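Export chaperone SatS (Mycobacterium tuberculosis H37Rv, PDB 6DNM) acts as a chaperone for the SecA2 protein export pathway. Local coordinates at residues Arg40-Gly48 against Tyr62-Leu71. Sequence-based numbering, arbitrary orientation.
Sequences RPIFLGRNG and YLADEHDHDL
Leu44 of the segment Arg40-Gly48 meets Tyr62, Leu63, His69 and Leu71 where edge strand 40-43 of a mixed four-stranded sheet runs on into strand 45-46, which forms a beta hairpin with strand 49-52; the chain that follows helix 56-63 folds back against this junction. The main aromatic contact is CH-pi: Leu44 CD1 sits over one face of the His69 imidazole, 3.5 Å from the ring centroid and 14° off its normal. Leu44 CG lies anti to the backbone N (chi1 -179°), which sends the branch out to that ring. The ring itself is fixed by polar bonds: Leu71 N donates to His69 ND1 in the ring plane, while His69 NE2 is hydrogen-bonded to the hydroxyl of Tyr77.

Apolar packing continues around this CH-pi contact. Leu44 CD1 also approaches Tyr62 CE2 at 4.1 Å, the two side chains running past each other in opposite directions. Leu71 divides its branches, CD1 lying 3.8 Å from Leu44 CB and CD2 3.7 Å from Ile42 CG2. That Ile42 methyl also touches Asp70 CB, the isoleucine crossing the aspartate at about a right angle.

One direct backbone hydrogen bond joins the segments, from Asp70 N to Gly45 O (2.8 Å), and ties the loop after helix 56-63 to strand 45-46. The Asp70 carboxylate then reaches the Asn47-Gly48 turn of the hairpin through two waters, and its OD2 is additionally hydrogen-bonded to Tyr133 OH of helix 117-134, linking the loop to the helical part of the domain. One water donates to Asp70 OD1 and accepts from Asn47 N; the other accepts from Gly48 N and donates to Asp70 OD2 at 2.7 Å.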
loop_
_atom_site.group_PDB
_atom_site.type_symbol
_atom_site.label_atom_id
_atom_site.label_comp_id
_atom_site.label_asym_id
_atom_site.label_seq_id
_atom_site.Cartn_x
_atom_site.Cartn_y
_atom_site.Cartn_z
ATOM N N ARG A 40 14.187 0.679 2.379
ATOM C CA ARG A 40 13.104 1.328 3.096
ATOM C C ARG A 40 12.079 1.878 2.115
ATOM O O ARG A 40 12.442 2.485 1.100
ATOM C CB ARG A 40 13.638 2.464 3.974
ATOM C CG ARG A 40 14.521 1.963 5.110
ATOM C CD ARG A 40 15.172 3.097 5.871
ATOM N NE ARG A 40 14.462 4.359 5.700
ATOM C CZ ARG A 40 14.366 5.291 6.643
ATOM N NH1 ARG A 40 14.936 5.101 7.827
ATOM N NH2 ARG A 40 13.700 6.414 6.403
ATOM N N PRO A 41 10.795 1.678 2.381
ATOM C CA PRO A 41 9.771 2.195 1.468
ATOM C C PRO A 41 9.625 3.700 1.603
ATOM O O PRO A 41 9.588 4.243 2.710
ATOM C CB PRO A 41 8.496 1.479 1.923
ATOM C CG PRO A 41 8.742 1.174 3.366
ATOM C CD PRO A 41 10.221 0.954 3.527
ATOM N N ILE A 42 9.534 4.371 0.462
ATOM C CA ILE A 42 9.208 5.794 0.414
ATOM C C ILE A 42 8.006 5.961 -0.504
ATOM O O ILE A 42 8.016 5.476 -1.642
ATOM C CB ILE A 42 10.380 6.679 -0.067
ATOM C CG1 ILE A 42 11.688 6.333 0.656
ATOM C CG2 ILE A 42 10.042 8.141 0.156
ATOM C CD1 ILE A 42 12.847 7.243 0.288
ATOM N N PHE A 43 6.970 6.631 -0.011
ATOM C CA PHE A 43 5.772 6.884 -0.798
ATOM C C PHE A 43 5.749 8.337 -1.255
ATOM O O PHE A 43 6.440 9.201 -0.713
ATOM C CB PHE A 43 4.506 6.628 0.026
ATOM C CG PHE A 43 4.246 5.178 0.338
ATOM C CD1 PHE A 43 3.345 4.442 -0.416
ATOM C CD2 PHE A 43 4.850 4.568 1.428
ATOM C CE1 PHE A 43 3.082 3.124 -0.111
ATOM C CE2 PHE A 43 4.583 3.241 1.738
ATOM C CZ PHE A 43 3.698 2.523 0.967
ATOM N N LEU A 44 4.935 8.598 -2.267
ATOM C CA LEU A 44 4.575 9.961 -2.615
ATOM C C LEU A 44 3.804 10.543 -1.440
ATOM O O LEU A 44 2.649 10.183 -1.203
ATOM C CB LEU A 44 3.729 9.942 -3.884
ATOM C CG LEU A 44 3.281 11.294 -4.419
ATOM C CD1 LEU A 44 4.505 12.096 -4.903
ATOM C CD2 LEU A 44 2.259 11.105 -5.548
ATOM N N GLY A 45 4.448 11.410 -0.675
ATOM C CA GLY A 45 3.857 11.899 0.554
ATOM C C GLY A 45 4.861 12.740 1.304
ATOM O O GLY A 45 5.969 12.998 0.829
ATOM N N ARG A 46 4.449 13.162 2.497
ATOM C CA ARG A 46 5.310 13.958 3.357
ATOM C C ARG A 46 4.894 13.726 4.798
ATOM O O ARG A 46 3.730 13.425 5.077
ATOM C CB ARG A 46 5.203 15.456 3.033
ATOM C CG ARG A 46 3.776 15.991 3.139
ATOM C CD ARG A 46 3.555 17.247 2.298
ATOM N NE ARG A 46 2.273 17.884 2.595
ATOM C CZ ARG A 46 1.160 17.704 1.890
ATOM N NH1 ARG A 46 0.043 18.329 2.239
ATOM N NH2 ARG A 46 1.159 16.901 0.834
ATOM N N ASN A 47 5.861 13.853 5.706
ATOM C CA ASN A 47 5.602 13.767 7.145
ATOM C C ASN A 47 4.876 12.475 7.525
ATOM O O ASN A 47 3.959 12.470 8.351
ATOM C CB ASN A 47 4.866 15.009 7.653
ATOM C CG ASN A 47 5.585 16.297 7.288
ATOM O OD1 ASN A 47 6.802 16.389 7.418
ATOM N ND2 ASN A 47 4.836 17.292 6.822
ATOM N N GLY A 48 5.283 11.368 6.909
ATOM C CA GLY A 48 4.718 10.076 7.260
ATOM C C GLY A 48 3.306 9.802 6.789
ATOM O O GLY A 48 2.715 8.803 7.219
ATOM N N TYR A 62 -1.216 16.116 -10.519
ATOM C CA TYR A 62 -0.375 16.473 -9.388
ATOM C C TYR A 62 1.100 16.412 -9.765
ATOM O O TYR A 62 1.876 17.316 -9.424
ATOM C CB TYR A 62 -0.680 15.520 -8.233
ATOM C CG TYR A 62 0.149 15.750 -6.991
ATOM C CD1 TYR A 62 -0.277 16.626 -6.002
ATOM C CD2 TYR A 62 1.352 15.074 -6.799
ATOM C CE1 TYR A 62 0.477 16.833 -4.859
ATOM C CE2 TYR A 62 2.119 15.279 -5.666
ATOM C CZ TYR A 62 1.677 16.158 -4.694
ATOM O OH TYR A 62 2.440 16.362 -3.561
ATOM N N LEU A 63 1.500 15.365 -10.493
ATOM C CA LEU A 63 2.900 15.171 -10.847
ATOM C C LEU A 63 3.403 16.195 -11.857
ATOM O O LEU A 63 4.617 16.339 -12.016
ATOM C CB LEU A 63 3.118 13.748 -11.372
ATOM C CG LEU A 63 2.875 12.630 -10.358
ATOM C CD1 LEU A 63 2.777 11.278 -11.062
ATOM C CD2 LEU A 63 3.983 12.633 -9.311
ATOM N N ALA A 64 2.501 16.911 -12.533
ATOM C CA ALA A 64 2.904 17.991 -13.430
ATOM C C ALA A 64 3.328 19.243 -12.681
ATOM O O ALA A 64 3.985 20.108 -13.271
ATOM C CB ALA A 64 1.760 18.357 -14.373
ATOM N N ASP A 65 2.955 19.369 -11.412
ATOM C CA ASP A 65 3.245 20.570 -10.646
ATOM C C ASP A 65 4.538 20.396 -9.864
ATOM O O ASP A 65 4.934 19.281 -9.518
ATOM C CB ASP A 65 2.106 20.867 -9.670
ATOM C CG ASP A 65 0.881 21.417 -10.357
ATOM O OD1 ASP A 65 1.043 22.032 -11.428
ATOM O OD2 ASP A 65 -0.238 21.242 -9.832
ATOM N N GLU A 66 5.201 21.518 -9.599
ATOM C CA GLU A 66 6.360 21.513 -8.719
ATOM C C GLU A 66 5.911 21.177 -7.307
ATOM O O GLU A 66 4.912 21.713 -6.817
ATOM C CB GLU A 66 7.021 22.887 -8.723
ATOM C CG GLU A 66 8.510 22.864 -8.440
ATOM C CD GLU A 66 9.322 22.447 -9.648
ATOM O OE1 GLU A 66 9.433 21.228 -9.901
ATOM O OE2 GLU A 66 9.847 23.341 -10.346
ATOM N N HIS A 67 6.647 20.288 -6.651
ATOM C CA HIS A 67 6.279 19.843 -5.321
ATOM C C HIS A 67 7.538 19.556 -4.523
ATOM O O HIS A 67 8.583 19.197 -5.076
ATOM C CB HIS A 67 5.426 18.567 -5.361
ATOM C CG HIS A 67 4.045 18.775 -5.896
ATOM N ND1 HIS A 67 3.123 19.597 -5.284
ATOM C CD2 HIS A 67 3.425 18.259 -6.983
ATOM C CE1 HIS A 67 1.997 19.583 -5.974
ATOM N NE2 HIS A 67 2.155 18.783 -7.012
ATOM N N ASP A 68 7.428 19.726 -3.218
ATOM C CA ASP A 68 8.438 19.267 -2.279
ATOM C C ASP A 68 7.774 18.183 -1.441
ATOM O O ASP A 68 6.955 18.470 -0.563
ATOM C CB ASP A 68 8.971 20.409 -1.422
ATOM C CG ASP A 68 10.265 20.047 -0.724
ATOM O OD1 ASP A 68 10.263 19.938 0.519
ATOM O OD2 ASP A 68 11.282 19.859 -1.423
ATOM N N HIS A 69 8.100 16.936 -1.753
ATOM C CA HIS A 69 7.605 15.782 -1.023
ATOM C C HIS A 69 8.728 14.758 -0.981
ATOM O O HIS A 69 9.839 15.005 -1.459
ATOM C CB HIS A 69 6.347 15.204 -1.676
ATOM C CG HIS A 69 6.503 14.938 -3.141
ATOM N ND1 HIS A 69 7.451 14.070 -3.640
ATOM C CD2 HIS A 69 5.849 15.438 -4.215
ATOM C CE1 HIS A 69 7.373 14.046 -4.961
ATOM N NE2 HIS A 69 6.409 14.870 -5.334
ATOM N N ASP A 70 8.425 13.580 -0.443
ATOM C CA ASP A 70 9.487 12.641 -0.116
ATOM C C ASP A 70 10.138 11.993 -1.329
ATOM O O ASP A 70 11.206 11.390 -1.176
ATOM C CB ASP A 70 8.995 11.590 0.876
ATOM C CG ASP A 70 8.743 12.167 2.255
ATOM O OD1 ASP A 70 9.265 13.265 2.565
ATOM O OD2 ASP A 70 8.050 11.500 3.045
ATOM N N LEU A 71 9.541 12.098 -2.518
ATOM C CA LEU A 71 10.150 11.547 -3.721
ATOM C C LEU A 71 10.842 12.594 -4.581
ATOM O O LEU A 71 11.536 12.222 -5.535
ATOM C CB LEU A 71 9.093 10.856 -4.592
ATOM C CG LEU A 71 8.267 9.755 -3.929
ATOM C CD1 LEU A 71 7.304 9.158 -4.940
ATOM C CD2 LEU A 71 9.132 8.657 -3.359
HETATM O O HOH W 1 8.580 14.364 4.908
HETATM O O HOH W 2 7.842 11.107 5.693
#